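Transcription termination factor FttA (Methanosarcina mazei, PDB 2XR1) probably terminates transcription genome-wide by cleaving nascent RNA at the exit channel of RNA polymerase, as a homodimeric zinc-dependent nuclease of the metallo-beta-lactamase superfamily. Local coordinates at residues 15-20 with 25-30; 187-192 with 230-235; 401-406 with 531-536; 591-594 with 599-602. One frame throughout, in Å; residues are numbered along the deposited sequence.

Interaction 1: 15-20 with 25-30; sequences HKIEKN and VTITDV
Ile17, on the last turn of helix 7-18, packs against Ile27 and Val30 of the chain returning from the turn, and these apolar contacts make up the buried part of the contact. The methyl CG2 of Ile17 meets the end of the Ile27 chain, with CG2 3.4 Å from Ile27 CD1. The two side chains lie nearly at right angles. Ile27 reaches across because its CG1 sits between the backbone N and the carbonyl carbon (chi1 57°) and the chain then runs straight on to CD1 (chi2 174°). The other branch of Ile17 turns to the later residue, its CD1 lying 3.8 Å from Val30 CG2.

The polar part is a water bridge beside this hydrophobic patch. A single water donates to Glu18 OE2 at 2.6 Å and accepts from the backbone N of Ile27 at 2.8 Å, so the carboxylate is tied to the Ile27 backbone through the water. Glu18 OE2 also forms a salt bridge with Lys14, one turn earlier on the helix, and this charge would be expected to favour the ionised carboxylate. The same oxygen lies over the Ile27 side chain, 3.4 Å from CG1, in van der Waals contact.

The order of helix 7-18, strands 30-33 and 36-41, helices 44-49 and 52-61 and strand 65-69 is that of a type II KH domain, and this contact closes its first helix-to-strand connection. Leu39 of strand 36-41 packs on both Ile17 and Ile27, Phe47 of helix 44-49 on Ile27, and Leu61 of helix 52-61 on Ile17.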
loop_
_atom_site.group_PDB
_atom_site.type_symbol
_atom_site.label_atom_id
_atom_site.label_comp_id
_atom_site.label_asym_id
_atom_site.label_seq_id
_atom_site.Cartn_x
_atom_site.Cartn_y
_atom_site.Cartn_z
ATOM N N HIS B 15 -14.913 31.977 -24.049
ATOM C CA HIS B 15 -15.328 33.365 -23.945
ATOM C C HIS B 15 -14.295 34.273 -23.284
ATOM O O HIS B 15 -14.057 35.375 -23.755
ATOM C CB HIS B 15 -16.700 33.453 -23.291
ATOM C CG HIS B 15 -17.779 32.836 -24.128
ATOM N ND1 HIS B 15 -18.858 32.168 -23.588
ATOM C CD2 HIS B 15 -17.917 32.752 -25.475
ATOM C CE1 HIS B 15 -19.625 31.718 -24.567
ATOM N NE2 HIS B 15 -19.074 32.058 -25.721
ATOM N N LYS B 16 -13.677 33.797 -22.214
ATOM C CA LYS B 16 -12.541 34.477 -21.587
ATOM C C LYS B 16 -11.495 34.884 -22.619
ATOM O O LYS B 16 -11.088 36.034 -22.689
ATOM C CB LYS B 16 -11.885 33.540 -20.562
ATOM C CG LYS B 16 -12.159 33.871 -19.110
ATOM C CD LYS B 16 -11.075 34.794 -18.554
ATOM C CE LYS B 16 -11.337 35.194 -17.093
ATOM N NZ LYS B 16 -11.072 34.073 -16.142
ATOM N N ILE B 17 -11.043 33.911 -23.402
ATOM C CA ILE B 17 -10.043 34.135 -24.440
ATOM C C ILE B 17 -10.498 35.189 -25.448
ATOM O O ILE B 17 -9.779 36.138 -25.742
ATOM C CB ILE B 17 -9.779 32.851 -25.210
ATOM C CG1 ILE B 17 -8.754 31.995 -24.470
ATOM C CG2 ILE B 17 -9.281 33.166 -26.608
ATOM C CD1 ILE B 17 -9.024 30.518 -24.587
ATOM N N GLU B 18 -11.708 35.020 -25.958
ATOM C CA GLU B 18 -12.202 35.862 -27.032
ATOM C C GLU B 18 -12.217 37.348 -26.693
ATOM O O GLU B 18 -11.959 38.171 -27.568
ATOM C CB GLU B 18 -13.584 35.397 -27.484
ATOM C CG GLU B 18 -13.542 33.996 -27.998
ATOM C CD GLU B 18 -14.465 33.748 -29.133
ATOM O OE1 GLU B 18 -15.670 34.062 -28.983
ATOM O OE2 GLU B 18 -13.985 33.202 -30.157
ATOM N N LYS B 19 -12.489 37.682 -25.433
ATOM C CA LYS B 19 -12.388 39.080 -24.992
ATOM C C LYS B 19 -10.975 39.499 -24.555
ATOM O O LYS B 19 -10.789 40.607 -24.077
ATOM C CB LYS B 19 -13.411 39.392 -23.889
ATOM C CG LYS B 19 -13.343 38.506 -22.653
ATOM C CD LYS B 19 -14.578 38.677 -21.769
ATOM C CE LYS B 19 -15.886 38.356 -22.507
ATOM N NZ LYS B 19 -16.993 37.953 -21.581
ATOM N N ASN B 20 -9.987 38.617 -24.695
ATOM C CA ASN B 20 -8.589 39.016 -24.519
ATOM C C ASN B 20 -7.869 39.194 -25.837
ATOM O O ASN B 20 -6.825 39.834 -25.869
ATOM C CB ASN B 20 -7.812 38.027 -23.626
ATOM C CG ASN B 20 -7.561 38.575 -22.204
ATOM O OD1 ASN B 20 -7.934 39.701 -21.883
ATOM N ND2 ASN B 20 -6.928 37.761 -21.352
ATOM N N VAL B 25 -8.237 38.852 -34.700
ATOM C CA VAL B 25 -7.800 37.521 -34.401
ATOM C C VAL B 25 -8.956 36.707 -33.847
ATOM O O VAL B 25 -9.591 37.098 -32.863
ATOM C CB VAL B 25 -6.615 37.568 -33.430
ATOM C CG1 VAL B 25 -6.137 36.186 -33.064
ATOM C CG2 VAL B 25 -5.489 38.390 -34.072
ATOM N N THR B 26 -9.219 35.567 -34.478
ATOM C CA THR B 26 -10.312 34.707 -34.042
ATOM C C THR B 26 -9.868 33.303 -33.739
ATOM O O THR B 26 -8.859 32.836 -34.247
ATOM C CB THR B 26 -11.397 34.620 -35.099
ATOM O OG1 THR B 26 -10.841 34.104 -36.316
ATOM C CG2 THR B 26 -12.040 36.004 -35.308
ATOM N N ILE B 27 -10.631 32.638 -32.885
ATOM C CA ILE B 27 -10.487 31.201 -32.664
ATOM C C ILE B 27 -11.818 30.545 -32.972
ATOM O O ILE B 27 -12.856 31.203 -32.926
ATOM C CB ILE B 27 -10.069 30.836 -31.214
ATOM C CG1 ILE B 27 -11.069 31.411 -30.194
ATOM C CG2 ILE B 27 -8.657 31.268 -30.965
ATOM C CD1 ILE B 27 -10.836 30.996 -28.776
ATOM N N THR B 28 -11.766 29.260 -33.302
ATOM C CA THR B 28 -12.962 28.451 -33.528
ATOM C C THR B 28 -13.315 27.683 -32.245
ATOM O O THR B 28 -14.359 27.930 -31.652
ATOM C CB THR B 28 -12.802 27.479 -34.745
ATOM O OG1 THR B 28 -11.602 26.702 -34.615
ATOM C CG2 THR B 28 -12.739 28.247 -36.029
ATOM N N ASP B 29 -12.452 26.767 -31.823
ATOM C CA ASP B 29 -12.725 25.916 -30.659
ATOM C C ASP B 29 -11.585 25.975 -29.653
ATOM O O ASP B 29 -10.444 26.385 -29.957
ATOM C CB ASP B 29 -12.983 24.443 -31.068
ATOM C CG ASP B 29 -14.475 24.146 -31.349
ATOM O OD1 ASP B 29 -15.029 24.732 -32.305
ATOM O OD2 ASP B 29 -15.087 23.311 -30.620
ATOM N N VAL B 30 -11.944 25.540 -28.449
ATOM C CA VAL B 30 -11.055 25.419 -27.317
ATOM C C VAL B 30 -11.260 24.004 -26.709
ATOM O O VAL B 30 -12.385 23.596 -26.412
ATOM C CB VAL B 30 -11.326 26.593 -26.349
ATOM C CG1 VAL B 30 -11.015 26.251 -24.941
ATOM C CG2 VAL B 30 -10.532 27.791 -26.774
HETATM O O HOH W 1 -12.749 34.380 -32.120
#

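Interaction 2: 187-192 with 230-235; sequences TALGGC and PEVFPL
Thr187 meets Glu231 through its methyl group: CG2 is 4.1 Å from Glu231 OE2, and the two side chains cross at about a right angle. With chi1 at -57°, CG2 lies anti to the backbone N, while OG1, beside that N, is hydrogen-bonded to Thr636 on the neighbouring strand 636-638. Glu231 bends at chi2 (82°), and the carboxylate placed by this bend is not held by Thr187 but by a salt bridge from OE2 to Arg185 of the second subunit. The apolar flank of the threonine thus packs beside a carboxylate that makes a salt bridge across the dimer interface.

Strand 185-190 runs antiparallel between 199-203 and 636-638 in one of the two mixed sheets of the metallo-beta-lactamase fold. Thr187 and Leu189 pair through their backbones with Leu201 and Cys199, and Ala188 between them with Leu634 and Glu635. Segment 230-235, in the connection from strand 208-211 to strand 240-242, packs over one face of this sheet.

Leu189, two residues on, points to that same face, and its CD1 touches Val232 CG2 at 3.3 Å. The CA atoms of the pair are 9.1 Å apart, so the gap is bridged by side chains alone. Leu210 of strand 208-211 touches both Leu189 and Val232, and Val229 also packs on the leucine.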
loop_
_atom_site.group_PDB
_atom_site.type_symbol
_atom_site.label_atom_id
_atom_site.label_comp_id
_atom_site.label_asym_id
_atom_site.label_seq_id
_atom_site.Cartn_x
_atom_site.Cartn_y
_atom_site.Cartn_z
ATOM N N THR B 187 4.274 4.159 -2.860
ATOM C CA THR B 187 4.325 2.702 -2.705
ATOM C C THR B 187 5.332 2.188 -3.705
ATOM O O THR B 187 5.378 2.682 -4.817
ATOM C CB THR B 187 2.967 2.007 -2.983
ATOM O OG1 THR B 187 1.944 2.538 -2.142
ATOM C CG2 THR B 187 3.050 0.491 -2.714
ATOM N N ALA B 188 6.156 1.220 -3.301
ATOM C CA ALA B 188 7.174 0.637 -4.192
ATOM C C ALA B 188 6.657 -0.683 -4.756
ATOM O O ALA B 188 6.169 -1.540 -4.002
ATOM C CB ALA B 188 8.501 0.415 -3.445
ATOM N N LEU B 189 6.753 -0.854 -6.065
ATOM C CA LEU B 189 6.312 -2.077 -6.660
ATOM C C LEU B 189 7.432 -2.875 -7.338
ATOM O O LEU B 189 7.181 -3.942 -7.890
ATOM C CB LEU B 189 5.241 -1.765 -7.664
ATOM C CG LEU B 189 4.025 -1.058 -7.082
ATOM C CD1 LEU B 189 3.160 -0.549 -8.238
ATOM C CD2 LEU B 189 3.214 -1.971 -6.181
ATOM N N GLY B 190 8.642 -2.346 -7.306
ATOM C CA GLY B 190 9.826 -3.024 -7.782
ATOM C C GLY B 190 10.937 -2.000 -7.854
ATOM O O GLY B 190 10.661 -0.839 -7.982
ATOM N N GLY B 191 12.184 -2.430 -7.797
ATOM C CA GLY B 191 13.312 -1.515 -7.901
ATOM C C GLY B 191 13.901 -1.107 -6.554
ATOM O O GLY B 191 14.659 -0.129 -6.463
ATOM N N CYS B 192 13.582 -1.883 -5.518
ATOM C CA CYS B 192 14.010 -1.563 -4.172
ATOM C C CYS B 192 14.876 -2.678 -3.629
ATOM O O CYS B 192 14.502 -3.853 -3.651
ATOM C CB CYS B 192 12.796 -1.258 -3.277
ATOM S SG CYS B 192 11.950 0.318 -3.812
ATOM N N PRO B 230 -3.644 -4.440 -4.761
ATOM C CA PRO B 230 -4.766 -3.501 -4.707
ATOM C C PRO B 230 -4.434 -2.058 -5.024
ATOM O O PRO B 230 -5.303 -1.341 -5.447
ATOM C CB PRO B 230 -5.225 -3.616 -3.265
ATOM C CG PRO B 230 -4.970 -4.977 -2.950
ATOM C CD PRO B 230 -3.669 -5.322 -3.595
ATOM N N GLU B 231 -3.195 -1.657 -4.847
ATOM C CA GLU B 231 -2.760 -0.285 -5.107
ATOM C C GLU B 231 -2.642 0.045 -6.557
ATOM O O GLU B 231 -2.528 1.200 -6.887
ATOM C CB GLU B 231 -1.355 -0.036 -4.518
ATOM C CG GLU B 231 -1.242 -0.183 -3.028
ATOM C CD GLU B 231 -1.077 -1.618 -2.558
ATOM O OE1 GLU B 231 -1.867 -2.516 -2.920
ATOM O OE2 GLU B 231 -0.166 -1.864 -1.789
ATOM N N VAL B 232 -2.568 -0.965 -7.413
ATOM C CA VAL B 232 -2.408 -0.752 -8.842
ATOM C C VAL B 232 -3.622 -1.229 -9.635
ATOM O O VAL B 232 -3.951 -0.618 -10.640
ATOM C CB VAL B 232 -1.117 -1.393 -9.317
ATOM C CG1 VAL B 232 -1.209 -1.834 -10.794
ATOM C CG2 VAL B 232 -0.026 -0.413 -9.141
ATOM N N PHE B 233 -4.256 -2.322 -9.196
ATOM C CA PHE B 233 -5.485 -2.821 -9.816
ATOM C C PHE B 233 -6.668 -2.165 -9.102
ATOM O O PHE B 233 -6.729 -2.225 -7.883
ATOM C CB PHE B 233 -5.587 -4.365 -9.726
ATOM C CG PHE B 233 -4.946 -5.101 -10.903
ATOM C CD1 PHE B 233 -3.598 -4.966 -11.162
ATOM C CD2 PHE B 233 -5.709 -5.946 -11.732
ATOM C CE1 PHE B 233 -3.002 -5.645 -12.267
ATOM C CE2 PHE B 233 -5.126 -6.630 -12.827
ATOM C CZ PHE B 233 -3.772 -6.481 -13.091
ATOM N N PRO B 234 -7.633 -1.579 -9.862
ATOM C CA PRO B 234 -7.740 -1.672 -11.320
ATOM C C PRO B 234 -6.923 -0.571 -11.963
ATOM O O PRO B 234 -6.946 0.551 -11.499
ATOM C CB PRO B 234 -9.227 -1.460 -11.572
ATOM C CG PRO B 234 -9.646 -0.510 -10.500
ATOM C CD PRO B 234 -8.670 -0.675 -9.326
ATOM N N LEU B 235 -6.235 -0.920 -13.037
ATOM C CA LEU B 235 -5.385 -0.013 -13.764
ATOM C C LEU B 235 -6.046 1.287 -14.225
ATOM O O LEU B 235 -5.376 2.327 -14.314
ATOM C CB LEU B 235 -4.733 -0.747 -14.936
ATOM C CG LEU B 235 -3.743 -1.849 -14.510
ATOM C CD1 LEU B 235 -3.427 -2.814 -15.659
ATOM C CD2 LEU B 235 -2.469 -1.207 -13.988
#

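Interaction 3: 401-406 with 531-536; sequences QMVVKN and RNTLVF
Val403, Thr533 and Val535 meet through three methyl groups whose positions are set by chi1. In Val403 the torsion is 168°, which carries CG1 anti to the backbone N and off the helix toward the strand. In Thr533, at -55°, it is the methyl CG2 that lies anti to N, leaving OG1 beside N. Val535, at -171°, instead presents CG2, the branch beside its backbone N.

Val403 CG1 consequently touches both strand residues at once, lying 4.0 Å from Thr533 CG2 and 4.2 Å from Val535 CG2. Thr533 and Val535 are two apart in strand 533-536 and turn toward the same face, so a single valine methyl covers both. The side chains of Val403 and Val535 run past each other in opposite senses, while Thr533 approaches on a slant. The CA atoms of Val403 and Val535 are 8.2 Å apart, an interval filled by methyl groups.

This is the helix-on-sheet packing of an alpha/beta fold. Helix 393-409 covers one face of the six-stranded parallel sheet of the beta-CASP domain, and strand 533-536 runs in that sheet between 414-417 and 573-576. Leu534 points away from the helix and packs on Ile549 of helix 545-550, placing the second helix on the opposite face.

The Thr533 hydroxyl is used at the border of the apolar patch: OG1 is hydrogen-bonded to Thr407 OG1, and Thr407 OG1 is in turn linked to Val403 O, one turn back on the same helix. Gln575 of strand 573-576 also packs on Val403.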
loop_
_atom_site.group_PDB
_atom_site.type_symbol
_atom_site.label_atom_id
_atom_site.label_comp_id
_atom_site.label_asym_id
_atom_site.label_seq_id
_atom_site.Cartn_x
_atom_site.Cartn_y
_atom_site.Cartn_z
ATOM N N GLN B 401 41.987 3.129 -23.564
ATOM C CA GLN B 401 42.819 3.222 -24.739
ATOM C C GLN B 401 43.933 2.226 -24.631
ATOM O O GLN B 401 44.251 1.564 -25.589
ATOM C CB GLN B 401 43.391 4.629 -24.910
ATOM C CG GLN B 401 42.333 5.630 -25.316
ATOM C CD GLN B 401 42.800 7.083 -25.262
ATOM O OE1 GLN B 401 43.528 7.491 -24.351
ATOM N NE2 GLN B 401 42.374 7.873 -26.246
ATOM N N MET B 402 44.498 2.098 -23.444
ATOM C CA MET B 402 45.591 1.177 -23.226
ATOM C C MET B 402 45.162 -0.281 -23.332
ATOM O O MET B 402 45.875 -1.098 -23.915
ATOM C CB MET B 402 46.266 1.456 -21.882
ATOM C CG MET B 402 47.113 2.755 -21.919
ATOM S SD MET B 402 48.570 2.626 -23.028
ATOM C CE MET B 402 49.208 4.310 -23.012
ATOM N N VAL B 403 44.001 -0.622 -22.796
ATOM C CA VAL B 403 43.523 -1.998 -22.911
ATOM C C VAL B 403 43.264 -2.348 -24.368
ATOM O O VAL B 403 43.668 -3.420 -24.833
ATOM C CB VAL B 403 42.276 -2.225 -22.110
ATOM C CG1 VAL B 403 41.647 -3.534 -22.476
ATOM C CG2 VAL B 403 42.611 -2.152 -20.625
ATOM N N VAL B 404 42.625 -1.443 -25.098
ATOM C CA VAL B 404 42.315 -1.703 -26.492
ATOM C C VAL B 404 43.582 -1.674 -27.351
ATOM O O VAL B 404 43.770 -2.545 -28.202
ATOM C CB VAL B 404 41.232 -0.752 -27.024
ATOM C CG1 VAL B 404 41.099 -0.903 -28.513
ATOM C CG2 VAL B 404 39.888 -1.067 -26.357
ATOM N N LYS B 405 44.472 -0.725 -27.076
ATOM C CA LYS B 405 45.742 -0.646 -27.786
ATOM C C LYS B 405 46.510 -1.931 -27.634
ATOM O O LYS B 405 46.943 -2.522 -28.622
ATOM C CB LYS B 405 46.602 0.484 -27.257
ATOM C CG LYS B 405 47.856 0.737 -28.063
ATOM C CD LYS B 405 48.916 1.331 -27.158
ATOM C CE LYS B 405 49.761 2.364 -27.858
ATOM N NZ LYS B 405 50.808 2.867 -26.936
ATOM N N ASN B 406 46.673 -2.360 -26.389
ATOM C CA ASN B 406 47.452 -3.550 -26.112
ATOM C C ASN B 406 46.799 -4.754 -26.781
ATOM O O ASN B 406 47.488 -5.498 -27.457
ATOM C CB ASN B 406 47.674 -3.772 -24.597
ATOM C CG ASN B 406 48.570 -2.689 -23.942
ATOM O OD1 ASN B 406 49.422 -2.066 -24.593
ATOM N ND2 ASN B 406 48.370 -2.480 -22.626
ATOM N N ARG B 531 44.773 -14.193 -26.504
ATOM C CA ARG B 531 45.188 -12.965 -27.163
ATOM C C ARG B 531 44.077 -11.918 -27.066
ATOM O O ARG B 531 44.359 -10.727 -26.958
ATOM C CB ARG B 531 45.580 -13.269 -28.642
ATOM N N ASN B 532 42.823 -12.375 -27.064
ATOM C CA ASN B 532 41.655 -11.498 -27.018
ATOM C C ASN B 532 41.385 -10.900 -25.649
ATOM O O ASN B 532 42.006 -11.294 -24.656
ATOM C CB ASN B 532 40.414 -12.274 -27.438
ATOM C CG ASN B 532 40.471 -12.720 -28.873
ATOM O OD1 ASN B 532 41.028 -12.029 -29.728
ATOM N ND2 ASN B 532 39.886 -13.879 -29.150
ATOM N N THR B 533 40.442 -9.956 -25.595
ATOM C CA THR B 533 40.071 -9.293 -24.361
ATOM C C THR B 533 38.581 -8.995 -24.259
ATOM O O THR B 533 37.925 -8.676 -25.252
ATOM C CB THR B 533 40.809 -7.977 -24.224
ATOM O OG1 THR B 533 42.215 -8.214 -24.334
ATOM C CG2 THR B 533 40.516 -7.337 -22.862
ATOM N N LEU B 534 38.053 -9.084 -23.038
ATOM C CA LEU B 534 36.659 -8.807 -22.798
ATOM C C LEU B 534 36.567 -7.602 -21.874
ATOM O O LEU B 534 36.984 -7.698 -20.722
ATOM C CB LEU B 534 35.992 -10.028 -22.152
ATOM C CG LEU B 534 34.499 -9.891 -21.821
ATOM C CD1 LEU B 534 33.718 -9.892 -23.109
ATOM C CD2 LEU B 534 34.061 -11.015 -20.875
ATOM N N VAL B 535 36.001 -6.491 -22.356
ATOM C CA VAL B 535 36.097 -5.220 -21.637
ATOM C C VAL B 535 34.787 -4.859 -20.978
ATOM O O VAL B 535 33.818 -4.571 -21.654
ATOM C CB VAL B 535 36.507 -4.091 -22.607
ATOM C CG1 VAL B 535 36.840 -2.799 -21.852
ATOM C CG2 VAL B 535 37.718 -4.541 -23.451
ATOM N N PHE B 536 34.745 -4.874 -19.662
ATOM C CA PHE B 536 33.569 -4.388 -18.945
ATOM C C PHE B 536 33.663 -2.892 -18.651
ATOM O O PHE B 536 34.554 -2.468 -17.940
ATOM C CB PHE B 536 33.394 -5.134 -17.627
ATOM C CG PHE B 536 32.965 -6.553 -17.792
ATOM C CD1 PHE B 536 31.718 -6.857 -18.290
ATOM C CD2 PHE B 536 33.803 -7.599 -17.428
ATOM C CE1 PHE B 536 31.318 -8.166 -18.445
ATOM C CE2 PHE B 536 33.391 -8.913 -17.567
ATOM C CZ PHE B 536 32.150 -9.188 -18.074
#

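Interaction 4: 591-594 with 599-602; sequences EYVK and RPER
Lys594, the last residue of helix 586-594, and Arg599, after the turn, bring their CA atoms to 7.6 Å of each other, the nearest approach of the two backbones. Arg599 bridges this interval: it leaves with CG anti to the backbone N (chi1 -172°), runs extended through chi2, then bends at chi3 (-140°), bringing NH1 to the end of the helix. NH1 gives a weak hydrogen bond to Lys594 O, 3.4 Å long with an N-H...O angle of 153°, and the oxygen sits at the edge of the guanidinium, near its plane. A positive group beside the carbonyl end of a helix is probably favourable, whereas Lys594 NZ stays 6.9 Å from Arg599 NH2.

The turn links helix 586-594 to strand 602-606, which lies between the parallel strands 376-380 and 627-630 in the second sheet of the metallo-beta-lactamase fold. His607, just past that strand, is a ligand of one of the two zinc ions.

On the buried side Val593 comes up to the Pro600 ring, its CG1 4.5 Å from Pro600 CG, a loose apolar contact. Ile626, just before strand 627-630, also packs on Val593.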
loop_
_atom_site.group_PDB
_atom_site.type_symbol
_atom_site.label_atom_id
_atom_site.label_comp_id
_atom_site.label_asym_id
_atom_site.label_seq_id
_atom_site.Cartn_x
_atom_site.Cartn_y
_atom_site.Cartn_z
ATOM N N GLU B 591 27.226 14.146 -3.383
ATOM C CA GLU B 591 27.328 15.546 -3.749
ATOM C C GLU B 591 25.958 16.041 -4.259
ATOM O O GLU B 591 25.533 17.142 -3.909
ATOM C CB GLU B 591 28.466 15.766 -4.769
ATOM C CG GLU B 591 29.905 15.616 -4.204
ATOM C CD GLU B 591 31.063 15.633 -5.304
ATOM O OE1 GLU B 591 30.801 15.231 -6.495
ATOM O OE2 GLU B 591 32.247 16.063 -4.967
ATOM N N TYR B 592 25.254 15.193 -5.006
ATOM C CA TYR B 592 23.942 15.531 -5.563
ATOM C C TYR B 592 22.940 15.965 -4.505
ATOM O O TYR B 592 22.243 16.967 -4.685
ATOM C CB TYR B 592 23.331 14.351 -6.291
ATOM C CG TYR B 592 22.038 14.681 -7.011
ATOM C CD1 TYR B 592 22.056 15.344 -8.222
ATOM C CD2 TYR B 592 20.819 14.289 -6.507
ATOM C CE1 TYR B 592 20.917 15.630 -8.913
ATOM C CE2 TYR B 592 19.649 14.598 -7.173
ATOM C CZ TYR B 592 19.721 15.281 -8.394
ATOM O OH TYR B 592 18.574 15.622 -9.084
ATOM N N VAL B 593 22.852 15.179 -3.436
ATOM C CA VAL B 593 21.961 15.483 -2.323
ATOM C C VAL B 593 22.515 16.623 -1.523
ATOM O O VAL B 593 21.810 17.564 -1.238
ATOM C CB VAL B 593 21.736 14.278 -1.401
ATOM C CG1 VAL B 593 20.636 14.576 -0.394
ATOM C CG2 VAL B 593 21.325 13.100 -2.191
ATOM N N LYS B 594 23.794 16.553 -1.188
ATOM C CA LYS B 594 24.467 17.605 -0.367
ATOM C C LYS B 594 24.299 19.029 -0.926
ATOM O O LYS B 594 24.099 19.985 -0.187
ATOM C CB LYS B 594 25.976 17.303 -0.259
ATOM C CG LYS B 594 26.747 18.316 0.572
ATOM C CD LYS B 594 28.151 17.879 1.004
ATOM C CE LYS B 594 28.642 18.843 2.100
ATOM N NZ LYS B 594 29.835 18.415 2.950
ATOM N N ARG B 599 17.420 22.232 0.306
ATOM C CA ARG B 599 17.748 20.958 0.949
ATOM C C ARG B 599 16.464 20.205 1.244
ATOM O O ARG B 599 15.522 20.779 1.775
ATOM C CB ARG B 599 18.472 21.242 2.244
ATOM C CG ARG B 599 19.072 20.065 2.996
ATOM C CD ARG B 599 19.735 20.676 4.268
ATOM N NE ARG B 599 21.040 20.116 4.667
ATOM C CZ ARG B 599 22.102 19.950 3.878
ATOM N NH1 ARG B 599 22.072 20.227 2.586
ATOM N NH2 ARG B 599 23.214 19.480 4.413
ATOM N N PRO B 600 16.394 18.931 0.874
ATOM C CA PRO B 600 15.186 18.166 1.152
ATOM C C PRO B 600 15.126 17.720 2.607
ATOM O O PRO B 600 16.149 17.652 3.273
ATOM C CB PRO B 600 15.349 16.948 0.249
ATOM C CG PRO B 600 16.788 16.777 0.153
ATOM C CD PRO B 600 17.379 18.130 0.142
ATOM N N GLU B 601 13.934 17.395 3.063
ATOM C CA GLU B 601 13.709 16.988 4.427
ATOM C C GLU B 601 13.787 15.465 4.550
ATOM O O GLU B 601 14.110 14.966 5.624
ATOM C CB GLU B 601 12.327 17.472 4.916
ATOM C CG GLU B 601 12.065 18.967 4.743
ATOM C CD GLU B 601 10.626 19.415 5.160
ATOM O OE1 GLU B 601 9.678 18.552 5.250
ATOM O OE2 GLU B 601 10.455 20.650 5.389
ATOM N N ARG B 602 13.459 14.728 3.494
ATOM C CA ARG B 602 13.715 13.288 3.490
ATOM C C ARG B 602 14.370 12.815 2.196
ATOM O O ARG B 602 14.143 13.377 1.156
ATOM C CB ARG B 602 12.460 12.453 3.707
ATOM C CG ARG B 602 11.377 13.042 4.501
ATOM C CD ARG B 602 11.382 12.700 5.975
ATOM N NE ARG B 602 10.642 11.471 6.285
ATOM C CZ ARG B 602 9.332 11.247 6.046
ATOM N NH1 ARG B 602 8.542 12.180 5.453
ATOM N NH2 ARG B 602 8.809 10.045 6.391
#

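From the N terminus the four contacts follow one another in series, none nested in or crossing another. Interaction 1 closes a short turn within the first KH domain. Interaction 2 spans 37 residues and ties a sheet strand of the metallo-beta-lactamase domain to a connecting loop at the dimer interface. Interaction 3 closes the longest loop, 124 residues, within the beta-CASP domain, and interaction 4 a four-residue turn where the chain is back in the metallo-beta-lactamase domain. No two touch. Interactions 2 and 4 are nearest, with centres about 26 Å apart, while interactions 1 and 3, about 65 Å between centres, lie on opposite sides of the chain's centre.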